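PDB 6YHT: conk-C1 from Conus cocceus, which is a Kunitz-type cone snail toxin that blocks potassium channels, apparently by acting as a molecular lid. Local coordinates for residues Y23-S26 against C31-F34. Residues are numbered along the deposited sequence; the frame is centred on the assembly and turned at random.
Sequences YYNS and CLRF
Y23 and L32 face each other as a hydrogen-bonded pair in the twisted antiparallel hairpin of a Kunitz (BPTI-type) fold, formed by strands 19-25 and 30-36. Two nearly straight bonds join them: Y23 N to L32 O at 2.9 Å, and L32 N to Y23 O at 2.8 Å. C31 CA adds a CA-H...O contact to that same Y23 O.

The tight part centres on the Y23 side chain. With chi1 at 81°, its CG sits between the backbone N and the carbonyl carbon, and the ring lies alongside L32, with R33 O at its edge. Y23 CE1 meets L32 CB at 3.8 Å, and Y23 CB packs against F34 CD1 at 3.7 Å; the Y23 and F34 ring planes stand at 88° to each other, meeting obliquely. Y24 and C31 occupy the other face, which helix 49-56 covers. C31 SG, disulfide-bonded to C52, reaches the edge of the Y24 ring, 4.1 Å from Y24 CD1.

The looser side is toward solvent: the extended R33 side chain is exposed and barely meets 23-26, and L32 CD1 only grazes N25 CB at 4.1 Å. Even here the N25 amide is held: a sulfate lies beside it, OD1 accepts a hydrogen bond from R28 N, and N25 ND2 donates to Y23 OH at 3.0 Å, with Y23 OH tilted 16° out of the N25 amide plane.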
loop_
_atom_site.group_PDB
_atom_site.type_symbol
_atom_site.label_atom_id
_atom_site.label_comp_id
_atom_site.label_asym_id
_atom_site.label_seq_id
_atom_site.Cartn_x
_atom_site.Cartn_y
_atom_site.Cartn_z
ATOM N N TYR A 23 -1.625 -1.385 2.067
ATOM C CA TYR A 23 -1.829 -0.008 1.639
ATOM C C TYR A 23 -2.772 0.681 2.605
ATOM O O TYR A 23 -3.584 0.036 3.280
ATOM C CB TYR A 23 -2.406 0.092 0.216
ATOM C CG TYR A 23 -3.905 -0.119 0.124
ATOM C CD1 TYR A 23 -4.447 -1.386 0.260
ATOM C CD2 TYR A 23 -4.778 0.944 -0.124
ATOM C CE1 TYR A 23 -5.825 -1.607 0.169
ATOM C CE2 TYR A 23 -6.174 0.732 -0.223
ATOM C CZ TYR A 23 -6.676 -0.550 -0.074
ATOM O OH TYR A 23 -8.042 -0.790 -0.156
ATOM N N TYR A 24 -2.653 2.010 2.663
ATOM C CA TYR A 24 -3.556 2.848 3.447
ATOM C C TYR A 24 -4.751 3.218 2.580
ATOM O O TYR A 24 -4.610 3.956 1.596
ATOM C CB TYR A 24 -2.865 4.112 3.957
ATOM C CG TYR A 24 -3.805 5.016 4.738
ATOM C CD1 TYR A 24 -4.302 4.629 5.980
ATOM C CD2 TYR A 24 -4.202 6.238 4.229
ATOM C CE1 TYR A 24 -5.164 5.443 6.693
ATOM C CE2 TYR A 24 -5.067 7.066 4.940
ATOM C CZ TYR A 24 -5.543 6.660 6.166
ATOM O OH TYR A 24 -6.405 7.471 6.862
ATOM N N ASN A 25 -5.919 2.706 2.938
ATOM C CA ASN A 25 -7.179 3.109 2.312
ATOM C C ASN A 25 -7.640 4.404 2.969
ATOM O O ASN A 25 -8.167 4.394 4.082
ATOM C CB ASN A 25 -8.214 2.002 2.458
ATOM C CG ASN A 25 -9.504 2.291 1.718
ATOM O OD1 ASN A 25 -10.113 3.334 1.901
ATOM N ND2 ASN A 25 -9.926 1.354 0.873
ATOM N N SER A 26 -7.447 5.526 2.281
ATOM C CA SER A 26 -7.785 6.822 2.861
ATOM C C SER A 26 -9.284 7.047 2.994
ATOM O O SER A 26 -9.694 7.850 3.835
ATOM C CB SER A 26 -7.171 7.945 2.032
ATOM O OG SER A 26 -7.559 7.827 0.678
ATOM N N CYS A 31 -5.481 0.427 7.178
ATOM C CA CYS A 31 -4.438 -0.210 6.394
ATOM C C CYS A 31 -4.921 -1.597 6.003
ATOM O O CYS A 31 -5.286 -2.392 6.866
ATOM C CB CYS A 31 -3.138 -0.274 7.195
ATOM S SG CYS A 31 -2.369 1.327 7.418
ATOM N N LEU A 32 -4.956 -1.886 4.706
ATOM C CA LEU A 32 -5.546 -3.132 4.260
ATOM C C LEU A 32 -4.594 -3.866 3.336
ATOM O O LEU A 32 -3.632 -3.306 2.795
ATOM C CB LEU A 32 -6.897 -2.918 3.570
ATOM C CG LEU A 32 -8.000 -2.241 4.395
ATOM C CD1 LEU A 32 -9.155 -1.820 3.504
ATOM C CD2 LEU A 32 -8.511 -3.129 5.537
ATOM N N ARG A 33 -4.879 -5.147 3.186
ATOM C CA ARG A 33 -4.098 -6.012 2.323
ATOM C C ARG A 33 -4.403 -5.732 0.855
ATOM O O ARG A 33 -5.554 -5.483 0.478
ATOM C CB ARG A 33 -4.420 -7.468 2.666
ATOM C CG ARG A 33 -4.049 -8.469 1.602
ATOM C CD ARG A 33 -4.462 -9.865 2.011
ATOM N NE ARG A 33 -4.030 -10.857 1.040
ATOM C CZ ARG A 33 -4.196 -12.164 1.193
ATOM N NH1 ARG A 33 -4.781 -12.634 2.288
ATOM N NH2 ARG A 33 -3.773 -12.994 0.248
ATOM N N PHE A 34 -3.369 -5.780 0.019
ATOM C CA PHE A 34 -3.567 -5.816 -1.422
ATOM C C PHE A 34 -2.473 -6.680 -2.023
ATOM O O PHE A 34 -1.498 -7.040 -1.355
ATOM C CB PHE A 34 -3.600 -4.417 -2.038
ATOM C CG PHE A 34 -2.242 -3.796 -2.257
ATOM C CD1 PHE A 34 -1.527 -3.255 -1.196
ATOM C CD2 PHE A 34 -1.704 -3.706 -3.533
ATOM C CE1 PHE A 34 -0.289 -2.649 -1.407
ATOM C CE2 PHE A 34 -0.467 -3.119 -3.754
ATOM C CZ PHE A 34 0.235 -2.579 -2.689
#